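Local coordinates for protein 4-hydroxybutyrate CoA-transferase (Porphyromonas gingivalis, PDB 3EH7) that probably transfers coenzyme A between acyl-CoA thioesters and small carboxylic acids such as acetate or 4-hydroxybutyrate, at residues 104-109 and 293-298; 196-201 and 393-398; 399-404 and 411-416. All blocks are in the same frame, centred on the assembly; numbering follows the deposited sequence.

Contact 1: residues 104-109 and 293-298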
loop_
_atom_site.group_PDB
_atom_site.type_symbol
_atom_site.label_atom_id
_atom_site.label_comp_id
_atom_site.label_asym_id
_atom_site.label_seq_id
_atom_site.Cartn_x
_atom_site.Cartn_y
_atom_site.Cartn_z
ATOM N N VAL A 104 8.690 8.570 -1.612
ATOM C CA VAL A 104 9.060 7.473 -0.744
ATOM C C VAL A 104 7.975 7.393 0.312
ATOM O O VAL A 104 7.333 8.386 0.585
ATOM C CB VAL A 104 10.450 7.730 -0.107
ATOM C CG1 VAL A 104 10.429 9.019 0.656
ATOM C CG2 VAL A 104 10.896 6.533 0.764
ATOM N N PHE A 105 7.729 6.220 0.871
ATOM C CA PHE A 105 6.873 6.141 2.052
ATOM C C PHE A 105 7.679 6.657 3.244
ATOM O O PHE A 105 8.834 6.314 3.401
ATOM C CB PHE A 105 6.446 4.718 2.338
ATOM C CG PHE A 105 5.424 4.169 1.369
ATOM C CD1 PHE A 105 4.384 4.950 0.912
ATOM C CD2 PHE A 105 5.502 2.832 0.953
ATOM C CE1 PHE A 105 3.433 4.427 0.032
ATOM C CE2 PHE A 105 4.549 2.306 0.109
ATOM C CZ PHE A 105 3.513 3.118 -0.370
ATOM N N PHE A 106 7.063 7.455 4.086
ATOM C CA PHE A 106 7.768 8.073 5.211
ATOM C C PHE A 106 8.466 7.009 6.097
ATOM O O PHE A 106 9.646 7.140 6.411
ATOM C CB PHE A 106 6.778 8.917 6.010
ATOM C CG PHE A 106 7.412 9.865 7.002
ATOM C CD1 PHE A 106 8.788 10.087 7.050
ATOM C CD2 PHE A 106 6.602 10.557 7.892
ATOM C CE1 PHE A 106 9.326 10.961 7.991
ATOM C CE2 PHE A 106 7.133 11.430 8.807
ATOM C CZ PHE A 106 8.497 11.644 8.859
ATOM N N TYR A 107 7.749 5.949 6.476
ATOM C CA TYR A 107 8.344 4.876 7.294
ATOM C C TYR A 107 9.552 4.165 6.670
ATOM O O TYR A 107 10.332 3.556 7.383
ATOM C CB TYR A 107 7.285 3.851 7.748
ATOM C CG TYR A 107 7.027 2.765 6.745
ATOM C CD1 TYR A 107 6.116 2.955 5.729
ATOM C CD2 TYR A 107 7.742 1.551 6.779
ATOM C CE1 TYR A 107 5.864 1.972 4.791
ATOM C CE2 TYR A 107 7.502 0.566 5.830
ATOM C CZ TYR A 107 6.555 0.796 4.839
ATOM O OH TYR A 107 6.266 -0.131 3.874
ATOM N N GLU A 108 9.698 4.248 5.347
ATOM C CA GLU A 108 10.780 3.623 4.613
ATOM C C GLU A 108 12.044 4.474 4.506
ATOM O O GLU A 108 13.105 3.972 4.121
ATOM C CB GLU A 108 10.321 3.259 3.191
ATOM C CG GLU A 108 9.973 1.802 2.990
ATOM C CD GLU A 108 9.760 1.456 1.519
ATOM O OE1 GLU A 108 8.811 1.977 0.900
ATOM O OE2 GLU A 108 10.571 0.671 0.968
ATOM N N VAL A 109 11.935 5.757 4.823
ATOM C CA VAL A 109 13.074 6.660 4.698
ATOM C C VAL A 109 14.317 6.227 5.489
ATOM O O VAL A 109 15.424 6.215 4.937
ATOM C CB VAL A 109 12.650 8.097 5.058
ATOM C CG1 VAL A 109 13.849 9.001 5.200
ATOM C CG2 VAL A 109 11.663 8.603 3.985
ATOM N N TYR A 293 9.783 7.896 18.803
ATOM C CA TYR A 293 10.619 6.883 18.149
ATOM C C TYR A 293 10.827 7.299 16.699
ATOM O O TYR A 293 10.052 8.089 16.143
ATOM C CB TYR A 293 9.952 5.516 18.176
ATOM C CG TYR A 293 9.617 4.989 19.541
ATOM C CD1 TYR A 293 8.459 5.388 20.198
ATOM C CD2 TYR A 293 10.463 4.071 20.178
ATOM C CE1 TYR A 293 8.152 4.896 21.456
ATOM C CE2 TYR A 293 10.187 3.587 21.422
ATOM C CZ TYR A 293 9.026 3.977 22.066
ATOM O OH TYR A 293 8.767 3.481 23.343
ATOM N N PRO A 294 11.870 6.758 16.064
ATOM C CA PRO A 294 12.079 7.062 14.665
ATOM C C PRO A 294 10.946 6.554 13.773
ATOM O O PRO A 294 10.186 5.611 14.116
ATOM C CB PRO A 294 13.431 6.405 14.338
ATOM C CG PRO A 294 13.744 5.523 15.468
ATOM C CD PRO A 294 12.971 5.976 16.649
ATOM N N VAL A 295 10.825 7.202 12.628
ATOM C CA VAL A 295 9.652 7.009 11.798
ATOM C C VAL A 295 9.499 5.556 11.282
ATOM O O VAL A 295 8.368 5.100 11.043
ATOM C CB VAL A 295 9.588 8.055 10.657
ATOM C CG1 VAL A 295 10.754 7.835 9.613
ATOM C CG2 VAL A 295 8.177 8.040 10.002
ATOM N N ASP A 296 10.623 4.828 11.132
ATOM C CA ASP A 296 10.565 3.449 10.679
ATOM C C ASP A 296 9.961 2.530 11.724
ATOM O O ASP A 296 9.610 1.399 11.407
ATOM C CB ASP A 296 11.931 2.924 10.207
ATOM C CG ASP A 296 13.008 3.004 11.269
ATOM O OD1 ASP A 296 13.061 3.983 12.038
ATOM O OD2 ASP A 296 13.852 2.113 11.282
ATOM N N TYR A 297 9.842 2.995 12.968
ATOM C CA TYR A 297 9.094 2.280 13.966
ATOM C C TYR A 297 7.656 2.764 13.999
ATOM O O TYR A 297 6.717 1.982 13.733
ATOM C CB TYR A 297 9.776 2.394 15.347
ATOM C CG TYR A 297 9.028 1.679 16.445
ATOM C CD1 TYR A 297 9.118 0.303 16.593
ATOM C CD2 TYR A 297 8.207 2.381 17.322
ATOM C CE1 TYR A 297 8.424 -0.362 17.593
ATOM C CE2 TYR A 297 7.529 1.740 18.323
ATOM C CZ TYR A 297 7.640 0.374 18.462
ATOM O OH TYR A 297 6.942 -0.237 19.440
ATOM N N VAL A 298 7.459 4.063 14.240
ATOM C CA VAL A 298 6.100 4.604 14.478
ATOM C C VAL A 298 5.150 4.441 13.297
ATOM O O VAL A 298 3.962 4.098 13.493
ATOM C CB VAL A 298 6.109 6.071 14.948
ATOM C CG1 VAL A 298 4.659 6.600 15.244
ATOM C CG2 VAL A 298 7.024 6.232 16.174
#
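V295 sets one methyl over the centre of one F106 ring face: CG2 stands 3.4 Å from the ring centroid and only 4° off the ring normal, a nearly ideal CH-pi contact. All six ring carbons are therefore about equally far from this methyl. The second branch, CG1, comes 3.5 Å from F106 O while still lying near the CD1-CE1 edge of the ring. With its CG anti to the backbone N (chi1 -166°), F106 swings its ring over to the valine. Y107 behaves differently. Its CB grazes V295 O at 3.7 Å, while the phenol leads away from 293-298, and the side chain packs on N299 and P301. The chains run closest between Y107 and D296, where D296 CA lies 3.3 Å from Y107 O in a CA-H...O contact with an angle of 134° at the hydrogen. D296 CB touches the same oxygen, but the carboxylate turns off to a salt bridge with R114. No conventional hydrogen bond spans the two segments. The arrangement is a buried junction between two sheet units: the turn entering helix 109-114, in the loop after strand 58-60 of the six-stranded parallel sheet, meets the short, one-turn helix 295-298, which follows strand 290-292 of the mixed sheet.

Contact 2: residues 196-201 and 393-398; sequences GEVEEA and VTEYGI
E395 reaches from the turn between two strands to the flank of helix 197-208, meeting A201 with the base of its side chain and V198 with the tip. The CB starts the contact: it lies 3.7 Å from A201 CB, in line with the close approach of the two backbones at this pair, and 3.8 Å from V198 O. A201 CB also touches the main chain of the turn, at E395 O. From CB the chain takes a sharp course. CG sits between the backbone N and the carbonyl carbon (chi1 68°), and a second bend at chi2 (-93°) carries the acid group over the V198 methyls. CG itself only skims V198 CG2, at 4.2 Å. CD comes nearer, 3.7 Å from V198 CG1, and the two side chains pass at a slant. At the tip, OE1 is nearest V198 CG1, at 3.6 Å, and OE2 nearest V198 CG2, at 3.7 Å. Neither oxygen gains a hydrogen bond from the helix segment; OE2 is bonded to S362 OG, and OE1 too finds its hydrogen bond outside the two segments. The turn that presents the glutamate is a type I beta turn from T394 to G397, joining strands 391-394 and 397-400 as a tight hairpin. Within it T394 OG1 accepts from Y396 N at 3.0 Å, which makes an ST turn and helps fix the backbone from which E395 projects. Chemically the contact is van der Waals in character: the aliphatic base and the carboxylate of E395 lie against apolar methyls, so the acid's polar anchoring, which includes S362, comes from outside the helix segment.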
loop_
_atom_site.group_PDB
_atom_site.type_symbol
_atom_site.label_atom_id
_atom_site.label_comp_id
_atom_site.label_asym_id
_atom_site.label_seq_id
_atom_site.Cartn_x
_atom_site.Cartn_y
_atom_site.Cartn_z
ATOM N N GLY A 196 -13.945 27.160 11.643
ATOM C CA GLY A 196 -15.195 27.640 11.051
ATOM C C GLY A 196 -16.276 26.576 11.167
ATOM O O GLY A 196 -16.032 25.489 11.711
ATOM N N GLU A 197 -17.466 26.870 10.659
ATOM C CA GLU A 197 -18.589 25.931 10.778
ATOM C C GLU A 197 -18.405 24.683 9.864
ATOM O O GLU A 197 -18.877 23.605 10.194
ATOM C CB GLU A 197 -19.940 26.638 10.568
ATOM C CG GLU A 197 -20.642 26.396 9.228
ATOM C CD GLU A 197 -22.062 26.995 9.185
ATOM O OE1 GLU A 197 -22.215 28.226 9.372
ATOM O OE2 GLU A 197 -23.031 26.225 8.955
ATOM N N VAL A 198 -17.714 24.839 8.739
ATOM C CA VAL A 198 -17.361 23.702 7.899
ATOM C C VAL A 198 -16.487 22.747 8.717
ATOM O O VAL A 198 -16.795 21.566 8.821
ATOM C CB VAL A 198 -16.654 24.125 6.573
ATOM C CG1 VAL A 198 -15.877 22.965 5.971
ATOM C CG2 VAL A 198 -17.672 24.652 5.552
ATOM N N GLU A 199 -15.436 23.274 9.344
ATOM C CA GLU A 199 -14.519 22.443 10.127
ATOM C C GLU A 199 -15.207 21.823 11.334
ATOM O O GLU A 199 -14.939 20.682 11.717
ATOM C CB GLU A 199 -13.310 23.247 10.589
ATOM C CG GLU A 199 -12.371 23.623 9.470
ATOM C CD GLU A 199 -12.812 24.869 8.712
ATOM O OE1 GLU A 199 -13.697 25.614 9.187
ATOM O OE2 GLU A 199 -12.269 25.104 7.624
ATOM N N GLU A 200 -16.096 22.575 11.932
ATOM C CA GLU A 200 -16.845 22.066 13.053
ATOM C C GLU A 200 -17.714 20.868 12.656
ATOM O O GLU A 200 -17.756 19.867 13.370
ATOM C CB GLU A 200 -17.721 23.172 13.643
ATOM C CG GLU A 200 -18.288 22.815 14.993
ATOM C CD GLU A 200 -19.364 23.786 15.469
ATOM O OE1 GLU A 200 -19.727 24.712 14.708
ATOM O OE2 GLU A 200 -19.860 23.602 16.599
ATOM N N ALA A 201 -18.413 21.004 11.530
ATOM C CA ALA A 201 -19.241 19.929 10.987
ATOM C C ALA A 201 -18.400 18.676 10.699
ATOM O O ALA A 201 -18.803 17.564 11.042
ATOM C CB ALA A 201 -19.979 20.397 9.698
ATOM N N VAL A 393 -14.955 11.958 4.825
ATOM C CA VAL A 393 -15.823 12.834 5.624
ATOM C C VAL A 393 -15.721 14.286 5.181
ATOM O O VAL A 393 -14.610 14.837 5.070
ATOM C CB VAL A 393 -15.467 12.764 7.133
ATOM C CG1 VAL A 393 -16.351 13.698 7.927
ATOM C CG2 VAL A 393 -15.578 11.320 7.677
ATOM N N THR A 394 -16.878 14.888 4.903
ATOM C CA THR A 394 -16.981 16.326 4.671
ATOM C C THR A 394 -17.972 16.948 5.647
ATOM O O THR A 394 -18.563 16.251 6.463
ATOM C CB THR A 394 -17.415 16.655 3.241
ATOM O OG1 THR A 394 -18.803 16.353 3.087
ATOM C CG2 THR A 394 -16.574 15.891 2.208
ATOM N N GLU A 395 -18.144 18.263 5.550
ATOM C CA GLU A 395 -19.183 18.970 6.299
ATOM C C GLU A 395 -20.570 18.465 5.956
ATOM O O GLU A 395 -21.481 18.737 6.702
ATOM C CB GLU A 395 -19.126 20.492 6.074
ATOM C CG GLU A 395 -19.498 21.010 4.650
ATOM C CD GLU A 395 -18.280 21.186 3.723
ATOM O OE1 GLU A 395 -17.303 20.394 3.827
ATOM O OE2 GLU A 395 -18.307 22.119 2.888
ATOM N N TYR A 396 -20.736 17.744 4.840
ATOM C CA TYR A 396 -22.068 17.256 4.454
ATOM C C TYR A 396 -22.320 15.817 4.859
ATOM O O TYR A 396 -23.423 15.339 4.693
ATOM C CB TYR A 396 -22.333 17.462 2.959
ATOM C CG TYR A 396 -22.360 18.926 2.608
ATOM C CD1 TYR A 396 -23.481 19.704 2.871
ATOM C CD2 TYR A 396 -21.242 19.540 2.037
ATOM C CE1 TYR A 396 -23.491 21.089 2.568
ATOM C CE2 TYR A 396 -21.233 20.900 1.734
ATOM C CZ TYR A 396 -22.351 21.661 2.017
ATOM O OH TYR A 396 -22.292 22.988 1.712
ATOM N N GLY A 397 -21.320 15.140 5.422
ATOM C CA GLY A 397 -21.545 13.809 5.987
ATOM C C GLY A 397 -20.417 12.817 5.769
ATOM O O GLY A 397 -19.286 13.182 5.480
ATOM N N ILE A 398 -20.756 11.546 5.912
ATOM C CA ILE A 398 -19.782 10.480 6.015
ATOM C C ILE A 398 -20.061 9.501 4.873
ATOM O O ILE A 398 -21.243 9.178 4.632
ATOM C CB ILE A 398 -19.954 9.714 7.379
ATOM C CG1 ILE A 398 -19.622 10.620 8.578
ATOM C CG2 ILE A 398 -19.104 8.475 7.426
ATOM C CD1 ILE A 398 -20.294 10.190 9.907
#

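Contact 3: residues 399-404 and 411-416; sequences AQLKGK and EALIAI
A399 and A412 bring the end of strand 397-400 against helix 406-414, their CB atoms 4.1 Å apart. The contact is mainly apolar, and its small residues let strand and helix come close. A399 CB also meets I416 CD1 at 3.8 Å and lies near A412 O. I416 reaches back to the strand because its CG1 stands between the backbone N and the carbonyl carbon (chi1 66°) and the chain then extends, placing CD1 beside both CB and N of A399. L401 and L413 form the second apolar pair, crossing at about a right angle: L401 CD2 rests 4.0 Å from L413 CG and touches L413 CD2 too. A third apolar contact comes from the aliphatic part of K404, whose CD lies 4.1 Å from A412 CB, with CE just beyond. No hydrogen bond crosses between the segments. On the strand side K404 bends at chi4 and folds NZ back to Q400 O, 2.6 Å away and in the carbonyl plane, while K404 N bonds to L401 O across a type II turn; together these hold the lysine stem against the alanine. Strand 391-394 continues the apolar layer, V392 touching L401, L413 and I416. I372 of strand 372-373 packs on L413 and I416, and helix 419-433 covers I414 on another side of helix 406-414.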
loop_
_atom_site.group_PDB
_atom_site.type_symbol
_atom_site.label_atom_id
_atom_site.label_comp_id
_atom_site.label_asym_id
_atom_site.label_seq_id
_atom_site.Cartn_x
_atom_site.Cartn_y
_atom_site.Cartn_z
ATOM N N ALA A 399 -19.010 9.035 4.186
ATOM C CA ALA A 399 -19.134 7.926 3.228
ATOM C C ALA A 399 -18.147 6.828 3.573
ATOM O O ALA A 399 -16.999 7.141 3.875
ATOM C CB ALA A 399 -18.863 8.417 1.805
ATOM N N GLN A 400 -18.571 5.566 3.574
ATOM C CA GLN A 400 -17.609 4.456 3.662
ATOM C C GLN A 400 -17.529 3.756 2.305
ATOM O O GLN A 400 -18.534 3.274 1.790
ATOM C CB GLN A 400 -17.930 3.461 4.793
ATOM C CG GLN A 400 -16.792 2.362 5.005
ATOM C CD GLN A 400 -17.020 1.463 6.248
ATOM O OE1 GLN A 400 -18.169 1.257 6.666
ATOM N NE2 GLN A 400 -15.915 0.925 6.841
ATOM N N LEU A 401 -16.335 3.737 1.715
ATOM C CA LEU A 401 -16.168 3.282 0.326
ATOM C C LEU A 401 -15.788 1.823 0.208
ATOM O O LEU A 401 -15.966 1.223 -0.846
ATOM C CB LEU A 401 -15.110 4.128 -0.376
ATOM C CG LEU A 401 -15.323 5.642 -0.384
ATOM C CD1 LEU A 401 -14.222 6.295 -1.228
ATOM C CD2 LEU A 401 -16.712 6.035 -0.935
ATOM N N LYS A 402 -15.239 1.258 1.279
ATOM C CA LYS A 402 -14.776 -0.136 1.247
ATOM C C LYS A 402 -15.931 -1.073 1.017
ATOM O O LYS A 402 -16.895 -1.019 1.751
ATOM C CB LYS A 402 -14.072 -0.525 2.552
ATOM C CG LYS A 402 -12.673 0.019 2.657
ATOM C CD LYS A 402 -11.772 -0.878 3.561
ATOM C CE LYS A 402 -10.352 -0.918 3.030
ATOM N NZ LYS A 402 -9.365 -1.421 4.031
ATOM N N GLY A 403 -15.838 -1.916 -0.008
ATOM C CA GLY A 403 -16.905 -2.862 -0.332
ATOM C C GLY A 403 -17.924 -2.301 -1.308
ATOM O O GLY A 403 -18.796 -3.055 -1.789
ATOM N N LYS A 404 -17.852 -0.993 -1.618
ATOM C CA LYS A 404 -18.793 -0.409 -2.576
ATOM C C LYS A 404 -18.265 -0.547 -3.998
ATOM O O LYS A 404 -17.038 -0.444 -4.268
ATOM C CB LYS A 404 -19.110 1.050 -2.252
ATOM C CG LYS A 404 -19.941 1.242 -0.956
ATOM C CD LYS A 404 -20.319 2.716 -0.754
ATOM C CE LYS A 404 -21.410 2.944 0.329
ATOM N NZ LYS A 404 -21.031 2.439 1.679
ATOM N N GLU A 411 -21.988 7.534 -6.109
ATOM C CA GLU A 411 -23.198 8.007 -5.435
ATOM C C GLU A 411 -22.930 8.447 -3.990
ATOM O O GLU A 411 -23.385 9.522 -3.570
ATOM C CB GLU A 411 -24.259 6.912 -5.463
ATOM C CG GLU A 411 -24.878 6.739 -6.826
ATOM C CD GLU A 411 -25.785 5.522 -6.948
ATOM O OE1 GLU A 411 -25.761 4.638 -6.068
ATOM O OE2 GLU A 411 -26.520 5.444 -7.947
ATOM N N ALA A 412 -22.177 7.631 -3.256
ATOM C CA ALA A 412 -21.821 7.936 -1.864
ATOM C C ALA A 412 -21.023 9.243 -1.719
ATOM O O ALA A 412 -21.237 10.019 -0.769
ATOM C CB ALA A 412 -21.034 6.772 -1.239
ATOM N N LEU A 413 -20.094 9.477 -2.645
ATOM C CA LEU A 413 -19.254 10.686 -2.597
ATOM C C LEU A 413 -20.058 11.927 -3.050
ATOM O O LEU A 413 -19.876 13.028 -2.528
ATOM C CB LEU A 413 -18.006 10.487 -3.473
ATOM C CG LEU A 413 -16.993 9.450 -2.973
ATOM C CD1 LEU A 413 -15.926 9.150 -4.035
ATOM C CD2 LEU A 413 -16.364 10.002 -1.712
ATOM N N ILE A 414 -20.962 11.732 -4.004
ATOM C CA ILE A 414 -21.771 12.827 -4.511
ATOM C C ILE A 414 -22.640 13.392 -3.395
ATOM O O ILE A 414 -22.744 14.604 -3.247
ATOM C CB ILE A 414 -22.630 12.407 -5.726
ATOM C CG1 ILE A 414 -21.731 12.252 -6.968
ATOM C CG2 ILE A 414 -23.694 13.436 -6.011
ATOM C CD1 ILE A 414 -22.408 11.599 -8.140
ATOM N N ALA A 415 -23.198 12.510 -2.582
ATOM C CA ALA A 415 -24.074 12.926 -1.487
ATOM C C ALA A 415 -23.344 13.737 -0.424
ATOM O O ALA A 415 -23.987 14.462 0.312
ATOM C CB ALA A 415 -24.775 11.709 -0.856
ATOM N N ILE A 416 -22.011 13.653 -0.360
ATOM C CA ILE A 416 -21.243 14.474 0.580
ATOM C C ILE A 416 -20.423 15.586 -0.103
ATOM O O ILE A 416 -19.702 16.326 0.545
ATOM C CB ILE A 416 -20.392 13.611 1.551
ATOM C CG1 ILE A 416 -19.277 12.840 0.848
ATOM C CG2 ILE A 416 -21.291 12.610 2.261
ATOM C CD1 ILE A 416 -18.307 12.140 1.827
#

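Overall arrangement
Along the chain, contacts 1 and 2 interlock, their segments alternating, and contact 3 follows both. Contacts 2 and 3 adjoin, with centres 16 Å apart: they share strand 397-400 at the edge of the mixed sheet, and T394 OG1 lies 2.7 Å from I416 O, a probable hydrogen bond. Together they place helix 197-208 and helix 406-414 around the edge hairpin 391-400. Contact 1 is distant, its centre 31 Å from each of the others, where the parallel and mixed sheet units meet. The dimer nevertheless brings contacts 1 and 3 together: E108 forms a salt bridge with K402 of the second subunit, tying this junction in one copy to the turn that follows the edge strand of the other.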